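Local coordinates for alpha-L-rhamnosidase (Streptomyces avermitilis, PDB 3W5M), which hydrolyses terminal non-reducing alpha-L-rhamnose residues, releasing L-rhamnose from citrus flavonoids and from the arabinogalactan-protein gum arabic, at residues A833-L836 / V837-E841; G865-D868 / V869-L873. All coordinates share one frame; numbering follows the deposited sequence.

Contact 1: A833-L836 / V837-E841; sequences ADRL and VALIE
Arg835 O accepts the backbone N-H of Leu839 at 3.0 Å, one of four i to i+4 bonds that join residues 833-836 to 837-841 in helix 829-842. Leu839 CG also rests against that oxygen, 3.2 Å away, while its CD2 reaches farther along the same flank. There the methyl lies over the centre of one face of the Arg835 guanidinium, 3.6 Å from NH2, and Ala838 CB approaches the same group obliquely. The arginine chain leaves with CG anti to the backbone N (chi1 -175°) and bends at chi2, a course that carries its flat end forward over the next turn. NH2 forms a salt bridge with Asp810, and Tyr815 of helix 812-820 touches both Arg835 and Leu839. On another flank the side chains that meet are hydrocarbon: Leu836 CG and Ile840 CD1 stand 4.3 Å apart, and both side chains pack on Leu861 of helix 854-863. Ile840 CG1 comes within 3.4 Å of Leu836 O, the acceptor of the Ile840 N-H. Leu836 and Ile840 thus turn hydrocarbon toward helix 854-863, while one face of the Arg835 cation lies under a leucine methyl and NH2 is paired with the Asp810 carboxylate.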
loop_
_atom_site.group_PDB
_atom_site.type_symbol
_atom_site.label_atom_id
_atom_site.label_comp_id
_atom_site.label_asym_id
_atom_site.label_seq_id
_atom_site.Cartn_x
_atom_site.Cartn_y
_atom_site.Cartn_z
ATOM N N ALA A 833 24.063 25.344 14.141
ATOM C CA ALA A 833 23.161 25.866 13.120
ATOM C C ALA A 833 23.875 26.789 12.113
ATOM O O ALA A 833 23.554 26.769 10.909
ATOM C CB ALA A 833 21.969 26.572 13.755
ATOM N N ASP A 834 24.818 27.604 12.608
ATOM C CA ASP A 834 25.646 28.455 11.750
ATOM C C ASP A 834 26.405 27.612 10.714
ATOM O O ASP A 834 26.487 27.987 9.532
ATOM C CB ASP A 834 26.666 29.260 12.593
ATOM C CG ASP A 834 26.063 30.531 13.244
ATOM O OD1 ASP A 834 24.970 30.999 12.832
ATOM O OD2 ASP A 834 26.712 31.084 14.174
ATOM N N ARG A 835 26.981 26.503 11.180
ATOM C CA ARG A 835 27.720 25.543 10.370
ATOM C C ARG A 835 26.829 24.856 9.309
ATOM O O ARG A 835 27.287 24.557 8.210
ATOM C CB ARG A 835 28.388 24.500 11.273
ATOM C CG ARG A 835 29.291 23.506 10.562
ATOM C CD ARG A 835 30.286 24.215 9.649
ATOM N NE ARG A 835 31.166 23.307 8.917
ATOM C CZ ARG A 835 31.844 23.653 7.818
ATOM N NH1 ARG A 835 31.735 24.877 7.324
ATOM N NH2 ARG A 835 32.621 22.779 7.205
ATOM N N LEU A 836 25.564 24.613 9.657
ATOM C CA LEU A 836 24.604 24.019 8.735
ATOM C C LEU A 836 24.354 24.961 7.583
ATOM O O LEU A 836 24.423 24.559 6.409
ATOM C CB LEU A 836 23.278 23.724 9.456
ATOM C CG LEU A 836 22.111 23.211 8.604
ATOM C CD1 LEU A 836 22.440 21.876 7.907
ATOM C CD2 LEU A 836 20.890 23.103 9.513
ATOM N N VAL A 837 24.072 26.211 7.930
ATOM C CA VAL A 837 23.836 27.263 6.963
ATOM C C VAL A 837 25.063 27.448 6.067
ATOM O O VAL A 837 24.922 27.714 4.867
ATOM C CB VAL A 837 23.466 28.583 7.659
ATOM C CG1 VAL A 837 23.347 29.718 6.658
ATOM C CG2 VAL A 837 22.141 28.422 8.401
ATOM N N ALA A 838 26.245 27.294 6.660
ATOM C CA ALA A 838 27.504 27.452 5.938
ATOM C C ALA A 838 27.645 26.363 4.874
ATOM O O ALA A 838 28.075 26.646 3.746
ATOM C CB ALA A 838 28.686 27.419 6.902
ATOM N N LEU A 839 27.271 25.130 5.237
ATOM C CA LEU A 839 27.320 23.986 4.318
ATOM C C LEU A 839 26.317 24.118 3.172
ATOM O O LEU A 839 26.624 23.739 2.037
ATOM C CB LEU A 839 27.141 22.660 5.054
ATOM C CG LEU A 839 28.152 22.231 6.120
ATOM C CD1 LEU A 839 27.642 21.022 6.864
ATOM C CD2 LEU A 839 29.514 21.908 5.525
ATOM N N ILE A 840 25.138 24.663 3.474
ATOM C CA ILE A 840 24.111 24.949 2.466
ATOM C C ILE A 840 24.576 26.051 1.489
ATOM O O ILE A 840 24.478 25.901 0.261
ATOM C CB ILE A 840 22.763 25.322 3.128
ATOM C CG1 ILE A 840 22.209 24.109 3.911
ATOM C CG2 ILE A 840 21.765 25.829 2.084
ATOM C CD1 ILE A 840 20.923 24.362 4.687
ATOM N N GLU A 841 25.085 27.153 2.047
ATOM C CA GLU A 841 25.654 28.248 1.252
ATOM C C GLU A 841 26.763 27.737 0.320
ATOM O O GLU A 841 26.790 28.093 -0.860
ATOM C CB GLU A 841 26.182 29.357 2.170
ATOM C CG GLU A 841 26.471 30.685 1.479
ATOM C CD GLU A 841 27.281 31.634 2.352
ATOM O OE1 GLU A 841 28.289 31.183 2.937
ATOM O OE2 GLU A 841 26.920 32.830 2.453
#

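Contact 2: G865-D868 / V869-L873; sequences GHTD and VAYRL
This is a helix-start contact, formed within the first turns of helix 867-875 in the six-hairpin glycosidase domain, just after a sharp turn from helix 854-863. Its backbone bonds begin at His866, the N-cap residue, whose O receives Ala870 N at 3.1 Å. The next bond, from Tyr871 N to Thr867 O, is 2.9 Å long. Asp868 adds a side-chain bond: OD1 takes the N-H of Val869 at 2.7 Å, from above the carboxylate plane and with a bent N-H...O angle of 132°. Its chi1 of 61° sets CG between the backbone N and the carbonyl carbon, which turns the carboxylate back over the helix start. There its negative charge would probably interact favourably with the helix dipole. Immediately upstream, Gly865, with positive phi, is the C-prime residue of a Schellman motif that ends helix 854-863, so one helix closes and the next opens within a few residues. Thr867 and Tyr871 run alongside each other in the same direction, with the threonine CG2 methyl 3.6 Å from the tyrosine CE2. Beyond them Thr867 OG1 is hydrogen-bonded with Thr862 OG1, and Tyr871 OH with Arg948 O. On another flank, His866 CB meets Val869 CB at 4.0 Å, and Val869 packs on Leu861 of the preceding helix.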
loop_
_atom_site.group_PDB
_atom_site.type_symbol
_atom_site.label_atom_id
_atom_site.label_comp_id
_atom_site.label_asym_id
_atom_site.label_seq_id
_atom_site.Cartn_x
_atom_site.Cartn_y
_atom_site.Cartn_z
ATOM N N GLY A 865 16.193 30.129 13.556
ATOM C CA GLY A 865 16.105 31.513 13.072
ATOM C C GLY A 865 16.530 31.746 11.627
ATOM O O GLY A 865 16.888 32.874 11.241
ATOM N N HIS A 866 16.466 30.689 10.819
ATOM C CA HIS A 866 16.821 30.771 9.405
ATOM C C HIS A 866 15.703 30.383 8.438
ATOM O O HIS A 866 15.954 29.653 7.476
ATOM C CB HIS A 866 18.044 29.912 9.137
ATOM C CG HIS A 866 19.220 30.258 9.994
ATOM N ND1 HIS A 866 19.914 31.445 9.863
ATOM C CD2 HIS A 866 19.843 29.564 10.974
ATOM C CE1 HIS A 866 20.907 31.467 10.733
ATOM N NE2 HIS A 866 20.886 30.338 11.421
ATOM N N THR A 867 14.490 30.879 8.695
ATOM C CA THR A 867 13.354 30.698 7.795
ATOM C C THR A 867 13.658 31.205 6.385
ATOM O O THR A 867 13.246 30.586 5.409
ATOM C CB THR A 867 12.070 31.351 8.354
ATOM O OG1 THR A 867 11.666 30.614 9.510
ATOM C CG2 THR A 867 10.905 31.306 7.332
ATOM N N ASP A 868 14.385 32.321 6.286
ATOM C CA ASP A 868 14.791 32.867 4.985
ATOM C C ASP A 868 15.592 31.864 4.134
ATOM O O ASP A 868 15.364 31.765 2.928
ATOM C CB ASP A 868 15.553 34.193 5.155
ATOM C CG ASP A 868 16.830 34.044 5.977
ATOM O OD1 ASP A 868 17.019 33.005 6.646
ATOM O OD2 ASP A 868 17.650 34.979 5.946
ATOM N N VAL A 869 16.502 31.136 4.780
ATOM C CA VAL A 869 17.273 30.045 4.182
ATOM C C VAL A 869 16.371 28.856 3.822
ATOM O O VAL A 869 16.579 28.185 2.809
ATOM C CB VAL A 869 18.370 29.566 5.143
ATOM C CG1 VAL A 869 19.076 28.316 4.630
ATOM C CG2 VAL A 869 19.390 30.678 5.377
ATOM N N ALA A 870 15.379 28.592 4.665
ATOM C CA ALA A 870 14.434 27.509 4.383
ATOM C C ALA A 870 13.699 27.826 3.100
ATOM O O ALA A 870 13.570 26.950 2.237
ATOM C CB ALA A 870 13.464 27.318 5.540
ATOM N N TYR A 871 13.251 29.071 2.952
ATOM C CA TYR A 871 12.559 29.482 1.740
ATOM C C TYR A 871 13.460 29.367 0.518
ATOM O O TYR A 871 12.987 29.022 -0.560
ATOM C CB TYR A 871 12.007 30.891 1.870
ATOM C CG TYR A 871 10.590 30.948 2.416
ATOM C CD1 TYR A 871 9.495 30.607 1.606
ATOM C CD2 TYR A 871 10.338 31.352 3.740
ATOM C CE1 TYR A 871 8.206 30.664 2.095
ATOM C CE2 TYR A 871 9.045 31.418 4.236
ATOM C CZ TYR A 871 7.986 31.070 3.406
ATOM O OH TYR A 871 6.709 31.140 3.862
ATOM N N ARG A 872 14.749 29.644 0.697
ATOM C CA ARG A 872 15.700 29.600 -0.413
ATOM C C ARG A 872 15.763 28.179 -0.972
ATOM O O ARG A 872 15.652 27.969 -2.190
ATOM C CB ARG A 872 17.089 30.076 0.037
ATOM C CG ARG A 872 18.083 30.301 -1.098
ATOM C CD ARG A 872 17.843 31.608 -1.856
ATOM N NE ARG A 872 18.992 31.962 -2.697
ATOM C CZ ARG A 872 20.028 32.701 -2.293
ATOM N NH1 ARG A 872 20.079 33.188 -1.059
ATOM N NH2 ARG A 872 21.022 32.960 -3.130
ATOM N N LEU A 873 15.919 27.221 -0.067
ATOM C CA LEU A 873 15.855 25.807 -0.407
ATOM C C LEU A 873 14.515 25.418 -1.009
ATOM O O LEU A 873 14.468 24.664 -1.984
ATOM C CB LEU A 873 16.149 24.936 0.810
ATOM C CG LEU A 873 17.549 25.092 1.381
ATOM C CD1 LEU A 873 17.714 24.122 2.517
ATOM C CD2 LEU A 873 18.590 24.838 0.299
#

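Overall arrangement
Contact 1 comes first along the chain, on helix 829-842, and contact 2 follows at the start of helix 867-875, with helix 854-863 between them in sequence. Their centres are about 11 Å apart, within the same six-hairpin glycosidase domain, which corresponds to the (alpha/alpha)6-barrel. The two also touch directly: Val837 CG2 lies 3.6 Å from His866 CD2, and Ile840 CG2 lies 3.8 Å from Leu873 CD2. Leu861 of helix 854-863 is shared by both, so three successive helices meet around it, largely through aliphatic side chains. Both contacts lie away from the rhamnose-binding sites and the calcium site, and belong to the part of the catalytic domain where these three helices are joined.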